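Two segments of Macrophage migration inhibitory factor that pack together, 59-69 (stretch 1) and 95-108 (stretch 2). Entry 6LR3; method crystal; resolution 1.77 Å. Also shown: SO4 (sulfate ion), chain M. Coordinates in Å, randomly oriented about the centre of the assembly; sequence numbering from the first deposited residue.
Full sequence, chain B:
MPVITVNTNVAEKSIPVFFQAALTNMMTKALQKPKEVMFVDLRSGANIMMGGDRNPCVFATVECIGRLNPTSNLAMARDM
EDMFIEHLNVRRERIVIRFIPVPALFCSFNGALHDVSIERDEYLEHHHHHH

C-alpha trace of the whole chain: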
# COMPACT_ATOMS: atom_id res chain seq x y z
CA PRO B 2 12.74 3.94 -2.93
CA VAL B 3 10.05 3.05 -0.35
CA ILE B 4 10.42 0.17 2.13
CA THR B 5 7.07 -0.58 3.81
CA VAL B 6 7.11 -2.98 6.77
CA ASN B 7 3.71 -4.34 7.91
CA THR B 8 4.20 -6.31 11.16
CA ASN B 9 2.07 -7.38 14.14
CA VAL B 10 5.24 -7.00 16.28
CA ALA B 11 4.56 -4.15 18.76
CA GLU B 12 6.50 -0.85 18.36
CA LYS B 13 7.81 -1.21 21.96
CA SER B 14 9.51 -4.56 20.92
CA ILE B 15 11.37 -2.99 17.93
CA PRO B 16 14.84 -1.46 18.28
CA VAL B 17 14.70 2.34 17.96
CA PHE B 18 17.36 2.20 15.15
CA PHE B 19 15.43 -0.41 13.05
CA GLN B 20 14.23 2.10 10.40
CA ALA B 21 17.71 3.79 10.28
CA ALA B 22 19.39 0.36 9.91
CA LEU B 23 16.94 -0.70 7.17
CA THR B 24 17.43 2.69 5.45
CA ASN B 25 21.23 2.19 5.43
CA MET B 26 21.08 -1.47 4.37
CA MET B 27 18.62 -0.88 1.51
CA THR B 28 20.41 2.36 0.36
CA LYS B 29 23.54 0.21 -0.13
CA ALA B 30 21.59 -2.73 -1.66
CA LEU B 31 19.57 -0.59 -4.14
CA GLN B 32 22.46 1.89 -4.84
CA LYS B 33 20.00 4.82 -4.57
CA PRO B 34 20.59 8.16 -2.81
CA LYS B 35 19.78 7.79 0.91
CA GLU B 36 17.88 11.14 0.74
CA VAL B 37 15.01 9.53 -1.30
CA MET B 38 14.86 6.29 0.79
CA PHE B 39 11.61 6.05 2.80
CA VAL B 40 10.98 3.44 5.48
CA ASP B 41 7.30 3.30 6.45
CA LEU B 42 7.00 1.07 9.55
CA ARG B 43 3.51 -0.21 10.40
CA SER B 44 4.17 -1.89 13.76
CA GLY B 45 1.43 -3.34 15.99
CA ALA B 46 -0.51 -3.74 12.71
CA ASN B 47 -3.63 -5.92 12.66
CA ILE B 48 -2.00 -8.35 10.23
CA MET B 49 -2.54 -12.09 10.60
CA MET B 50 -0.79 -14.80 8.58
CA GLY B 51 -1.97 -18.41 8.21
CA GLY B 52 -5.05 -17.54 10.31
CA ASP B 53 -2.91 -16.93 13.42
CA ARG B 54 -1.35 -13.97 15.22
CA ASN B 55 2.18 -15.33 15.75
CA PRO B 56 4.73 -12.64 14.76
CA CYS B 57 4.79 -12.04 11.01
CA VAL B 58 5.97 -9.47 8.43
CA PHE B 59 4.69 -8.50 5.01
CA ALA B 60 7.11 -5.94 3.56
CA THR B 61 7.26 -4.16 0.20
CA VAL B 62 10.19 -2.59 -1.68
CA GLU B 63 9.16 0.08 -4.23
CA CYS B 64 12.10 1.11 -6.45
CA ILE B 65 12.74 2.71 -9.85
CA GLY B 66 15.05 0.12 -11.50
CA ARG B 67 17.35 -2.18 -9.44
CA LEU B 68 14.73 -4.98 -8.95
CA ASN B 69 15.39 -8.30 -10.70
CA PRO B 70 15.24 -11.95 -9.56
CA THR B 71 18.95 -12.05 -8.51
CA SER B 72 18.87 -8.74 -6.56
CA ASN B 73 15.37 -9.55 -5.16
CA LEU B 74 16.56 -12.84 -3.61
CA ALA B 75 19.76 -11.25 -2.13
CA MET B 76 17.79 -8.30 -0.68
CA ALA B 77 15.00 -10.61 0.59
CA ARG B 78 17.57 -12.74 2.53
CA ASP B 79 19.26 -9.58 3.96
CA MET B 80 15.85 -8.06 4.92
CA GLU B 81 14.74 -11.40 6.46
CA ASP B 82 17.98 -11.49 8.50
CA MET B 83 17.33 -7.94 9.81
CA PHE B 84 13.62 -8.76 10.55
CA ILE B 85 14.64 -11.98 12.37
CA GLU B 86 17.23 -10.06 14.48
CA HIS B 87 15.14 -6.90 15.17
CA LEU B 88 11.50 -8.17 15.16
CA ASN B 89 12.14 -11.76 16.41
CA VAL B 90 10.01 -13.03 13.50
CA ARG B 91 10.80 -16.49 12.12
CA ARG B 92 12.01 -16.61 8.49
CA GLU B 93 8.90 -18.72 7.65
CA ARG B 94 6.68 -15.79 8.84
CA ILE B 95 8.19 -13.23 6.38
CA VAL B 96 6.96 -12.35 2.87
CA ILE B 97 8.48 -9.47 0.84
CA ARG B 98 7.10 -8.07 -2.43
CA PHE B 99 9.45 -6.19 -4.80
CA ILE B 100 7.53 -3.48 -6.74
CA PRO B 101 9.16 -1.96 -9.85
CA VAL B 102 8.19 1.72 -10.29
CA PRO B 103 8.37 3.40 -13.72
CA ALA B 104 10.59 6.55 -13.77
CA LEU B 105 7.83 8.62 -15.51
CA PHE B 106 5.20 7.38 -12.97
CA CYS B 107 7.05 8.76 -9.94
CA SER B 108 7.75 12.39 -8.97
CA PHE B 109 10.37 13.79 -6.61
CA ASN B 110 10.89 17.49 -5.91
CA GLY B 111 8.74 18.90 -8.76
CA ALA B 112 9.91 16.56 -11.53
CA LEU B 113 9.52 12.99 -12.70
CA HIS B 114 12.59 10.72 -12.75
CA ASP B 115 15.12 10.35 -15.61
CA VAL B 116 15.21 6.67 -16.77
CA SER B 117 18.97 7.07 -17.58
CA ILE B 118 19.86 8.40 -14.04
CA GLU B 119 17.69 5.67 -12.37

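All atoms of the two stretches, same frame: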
# COMPACT_ATOMS: atom_id res chain seq x y z
N PHE B 59 4.82 -8.70 6.46
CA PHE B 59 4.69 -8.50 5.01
C PHE B 59 5.34 -7.17 4.71
O PHE B 59 4.89 -6.14 5.23
CB PHE B 59 3.24 -8.53 4.55
CG PHE B 59 3.12 -8.17 3.10
CD1 PHE B 59 3.79 -8.91 2.16
CD2 PHE B 59 2.34 -7.11 2.67
CE1 PHE B 59 3.72 -8.59 0.81
CE2 PHE B 59 2.25 -6.79 1.33
CZ PHE B 59 2.95 -7.54 0.40
N ALA B 60 6.39 -7.18 3.90
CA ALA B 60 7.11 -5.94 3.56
C ALA B 60 7.07 -5.74 2.05
O ALA B 60 6.95 -6.74 1.32
CB ALA B 60 8.52 -5.99 4.08
N THR B 61 7.18 -4.50 1.62
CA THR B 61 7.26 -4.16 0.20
C THR B 61 8.47 -3.25 -0.03
O THR B 61 8.81 -2.41 0.82
CB THR B 61 5.96 -3.57 -0.35
OG1 THR B 61 5.70 -2.31 0.26
CG2 THR B 61 4.77 -4.49 -0.12
N VAL B 62 9.05 -3.40 -1.21
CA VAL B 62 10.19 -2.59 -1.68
C VAL B 62 9.79 -1.99 -3.01
O VAL B 62 9.64 -2.72 -3.95
CB VAL B 62 11.45 -3.44 -1.81
CG1 VAL B 62 12.60 -2.61 -2.35
CG2 VAL B 62 11.80 -4.10 -0.47
N GLU B 63 9.50 -0.69 -3.02
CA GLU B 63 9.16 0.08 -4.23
C GLU B 63 10.44 0.76 -4.69
O GLU B 63 11.06 1.48 -3.90
CB GLU B 63 8.04 1.07 -3.96
CG GLU B 63 6.70 0.41 -3.67
CD GLU B 63 5.66 1.37 -3.09
OE1 GLU B 63 5.65 1.51 -1.86
OE2 GLU B 63 4.92 2.02 -3.89
N CYS B 64 10.84 0.54 -5.93
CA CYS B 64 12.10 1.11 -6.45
C CYS B 64 11.99 1.33 -7.95
O CYS B 64 11.41 0.48 -8.63
CB CYS B 64 13.27 0.20 -6.12
SG CYS B 64 14.88 0.99 -6.39
N ILE B 65 12.54 2.44 -8.42
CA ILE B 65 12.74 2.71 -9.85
C ILE B 65 14.03 1.98 -10.25
O ILE B 65 15.09 2.32 -9.68
CB ILE B 65 12.82 4.22 -10.13
CG1 ILE B 65 11.56 4.94 -9.64
CG2 ILE B 65 13.05 4.45 -11.64
CD1 ILE B 65 11.74 6.47 -9.61
N GLY B 66 13.93 1.01 -11.14
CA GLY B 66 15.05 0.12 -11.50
C GLY B 66 15.46 -0.79 -10.35
O GLY B 66 14.73 -0.89 -9.37
N ARG B 67 16.62 -1.43 -10.49
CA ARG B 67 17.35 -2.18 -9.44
C ARG B 67 16.72 -3.53 -9.11
O ARG B 67 17.45 -4.37 -8.57
CB ARG B 67 17.46 -1.37 -8.15
CG ARG B 67 18.07 0.01 -8.35
CD ARG B 67 19.52 -0.12 -8.84
NE ARG B 67 20.11 1.18 -8.61
CZ ARG B 67 20.10 2.19 -9.47
NH1 ARG B 67 19.56 2.05 -10.67
NH2 ARG B 67 20.61 3.35 -9.12
N LEU B 68 15.43 -3.74 -9.36
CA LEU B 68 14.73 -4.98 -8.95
C LEU B 68 14.77 -5.99 -10.09
O LEU B 68 14.34 -5.70 -11.22
CB LEU B 68 13.30 -4.64 -8.57
CG LEU B 68 13.17 -3.56 -7.51
CD1 LEU B 68 11.69 -3.36 -7.16
CD2 LEU B 68 13.97 -3.91 -6.28
N ASN B 69 15.27 -7.18 -9.76
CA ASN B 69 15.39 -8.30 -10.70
C ASN B 69 15.51 -9.55 -9.85
O ASN B 69 15.76 -9.44 -8.65
CB ASN B 69 16.56 -8.08 -11.66
CG ASN B 69 17.88 -8.01 -10.94
OD1 ASN B 69 18.35 -9.01 -10.41
ND2 ASN B 69 18.48 -6.84 -10.86
N ILE B 95 7.82 -14.47 7.12
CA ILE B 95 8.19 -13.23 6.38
C ILE B 95 7.90 -13.41 4.89
O ILE B 95 8.41 -14.35 4.30
CB ILE B 95 9.67 -12.86 6.59
CG1 ILE B 95 9.99 -12.71 8.07
CG2 ILE B 95 10.04 -11.62 5.81
CD1 ILE B 95 11.48 -12.68 8.38
N VAL B 96 7.18 -12.45 4.33
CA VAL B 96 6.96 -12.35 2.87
C VAL B 96 7.33 -10.93 2.46
O VAL B 96 6.96 -9.99 3.15
CB VAL B 96 5.52 -12.70 2.50
CG1 VAL B 96 5.19 -12.33 1.06
CG2 VAL B 96 5.25 -14.18 2.74
N ILE B 97 8.04 -10.79 1.37
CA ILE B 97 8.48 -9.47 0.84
C ILE B 97 8.11 -9.40 -0.64
O ILE B 97 8.43 -10.31 -1.38
CB ILE B 97 9.99 -9.24 1.05
CG1 ILE B 97 10.42 -9.46 2.51
CG2 ILE B 97 10.36 -7.86 0.53
CD1 ILE B 97 11.91 -9.64 2.70
N ARG B 98 7.44 -8.33 -1.03
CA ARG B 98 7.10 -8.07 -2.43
C ARG B 98 7.99 -6.93 -2.93
O ARG B 98 8.08 -5.88 -2.29
CB ARG B 98 5.63 -7.72 -2.59
CG ARG B 98 5.23 -7.38 -4.00
CD ARG B 98 3.76 -7.09 -4.09
NE ARG B 98 3.55 -6.46 -5.37
CZ ARG B 98 2.72 -5.48 -5.63
NH1 ARG B 98 1.87 -5.04 -4.72
NH2 ARG B 98 2.74 -4.92 -6.83
N PHE B 99 8.60 -7.16 -4.08
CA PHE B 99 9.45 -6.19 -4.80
C PHE B 99 8.59 -5.58 -5.90
O PHE B 99 8.01 -6.29 -6.70
CB PHE B 99 10.71 -6.90 -5.28
CG PHE B 99 11.54 -7.41 -4.13
CD1 PHE B 99 12.50 -6.60 -3.56
CD2 PHE B 99 11.31 -8.66 -3.59
CE1 PHE B 99 13.24 -7.05 -2.47
CE2 PHE B 99 12.06 -9.10 -2.50
CZ PHE B 99 13.02 -8.29 -1.95
N ILE B 100 8.47 -4.25 -5.89
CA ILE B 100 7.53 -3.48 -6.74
C ILE B 100 8.33 -2.52 -7.61
O ILE B 100 8.79 -1.47 -7.16
CB ILE B 100 6.48 -2.76 -5.90
CG1 ILE B 100 5.79 -3.70 -4.91
CG2 ILE B 100 5.50 -2.06 -6.83
CD1 ILE B 100 4.75 -3.05 -4.04
N PRO B 101 8.47 -2.84 -8.91
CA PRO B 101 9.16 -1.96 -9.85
C PRO B 101 8.29 -0.74 -10.12
O PRO B 101 7.08 -0.88 -10.25
CB PRO B 101 9.32 -2.79 -11.14
CG PRO B 101 8.56 -4.09 -10.93
CD PRO B 101 8.01 -4.10 -9.52
N VAL B 102 8.89 0.43 -10.07
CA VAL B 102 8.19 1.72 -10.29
C VAL B 102 8.74 2.36 -11.55
O VAL B 102 9.93 2.55 -11.65
CB VAL B 102 8.35 2.64 -9.09
CG1 VAL B 102 7.63 3.97 -9.35
CG2 VAL B 102 7.89 1.96 -7.83
N PRO B 103 7.89 2.69 -12.54
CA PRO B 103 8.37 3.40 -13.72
C PRO B 103 8.84 4.82 -13.38
O PRO B 103 8.17 5.52 -12.68
CB PRO B 103 7.16 3.45 -14.67
CG PRO B 103 6.21 2.43 -14.10
CD PRO B 103 6.45 2.44 -12.59
N ALA B 104 9.97 5.22 -13.98
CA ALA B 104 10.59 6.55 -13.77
C ALA B 104 9.56 7.66 -14.06
O ALA B 104 9.56 8.64 -13.33
CB ALA B 104 11.79 6.69 -14.67
N LEU B 105 8.75 7.54 -15.10
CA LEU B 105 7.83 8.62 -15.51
C LEU B 105 6.50 8.48 -14.78
O LEU B 105 5.61 9.28 -15.06
CB LEU B 105 7.64 8.60 -17.03
CG LEU B 105 8.92 8.91 -17.82
CD1 LEU B 105 8.60 8.88 -19.31
CD2 LEU B 105 9.50 10.23 -17.45
N PHE B 106 6.41 7.56 -13.82
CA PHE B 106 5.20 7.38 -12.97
C PHE B 106 5.57 7.68 -11.52
O PHE B 106 4.86 7.25 -10.59
CB PHE B 106 4.61 5.99 -13.18
CG PHE B 106 3.79 5.90 -14.43
CD1 PHE B 106 4.37 6.04 -15.68
CD2 PHE B 106 2.42 5.74 -14.36
CE1 PHE B 106 3.59 6.01 -16.83
CE2 PHE B 106 1.64 5.71 -15.51
CZ PHE B 106 2.23 5.83 -16.74
N CYS B 107 6.62 8.44 -11.30
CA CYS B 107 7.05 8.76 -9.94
C CYS B 107 7.70 10.14 -9.94
O CYS B 107 8.62 10.39 -10.76
CB CYS B 107 7.99 7.69 -9.43
SG CYS B 107 8.39 7.96 -7.69
N SER B 108 7.20 11.02 -9.11
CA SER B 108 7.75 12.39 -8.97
C SER B 108 8.61 12.46 -7.72
O SER B 108 8.38 11.75 -6.74
CB SER B 108 6.68 13.42 -8.92
OG SER B 108 5.84 13.21 -7.81
S SO4 M . 1.00 -1.57 -5.74
O1 SO4 M . 0.59 -2.71 -4.95
O2 SO4 M . 0.01 -0.51 -5.59
O3 SO4 M . 1.13 -1.93 -7.07
O4 SO4 M . 2.24 -1.09 -5.20
O HOH W 1 11.41 0.38 -12.51

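The two stretches run side by side as parallel strands, their directions 18° apart, and together bury 795 Å². Six backbone hydrogen bonds join them, from Ala 60 N to Val 96 O (3.0 Å) through to Val 102 N to Cys 64 O (2.9 Å). The shortest is Ile 100 N to Val 62 O, at 2.7 Å. Ala 60, Val 62 and Cys 64 each both donate and accept. Pro 101, which has no amide hydrogen, falls where this ladder calls for no donor: the stretch 2 amides it uses are those of Arg 98, Ile 100 and Val 102. Beyond the last of these bonds, a water accepts from Gly 66 N (2.9 Å) and donates to Val 102 O (2.8 Å).

Side chains alternate between the two faces. On one, Phe 59 adopts t (chi1 174°), and the end of its side chain comes nearer the partner strand: CD1 lies 3.9 Å from Val 96 CG1. Arg 98 is t through chi1, chi2 and chi3; this extended chain carries the guanidinium to a sulfate, NH1 donating to O1 at 2.7 Å. Ile 100 (m, t), with 72 Å² covered, places CD1 3.9 Å from Thr 61 CB. Partly exposed Glu 63 lays CG 3.9 Å from Ile 100 CB, while its carboxylate is hydrogen-bonded elsewhere in the structure.

The other face is largely apolar. Val 62 (t) meets Ile 97, CG2 to CG2 at 4.1 Å; Val 62 CB also lies 3.8 Å from Phe 99 CD1. Leu 68 (m, t) returns from the loop, its CD2 4.1 Å from Phe 99 CD1.

Further along, Ile 65 (m, t) has the largest covered area, 87 Å². Its CG1 lies 4.0 Å from CB of buried Val 102, whose CA-to-CB bond points toward stretch 1; CG2 packs on Ala 104 CB (4.0 Å), and CD1 reaches Cys 107 CB (3.9 Å). Branched apolar chains thus fill this end. Gly 66 follows with positive phi (67°), which favours glycine.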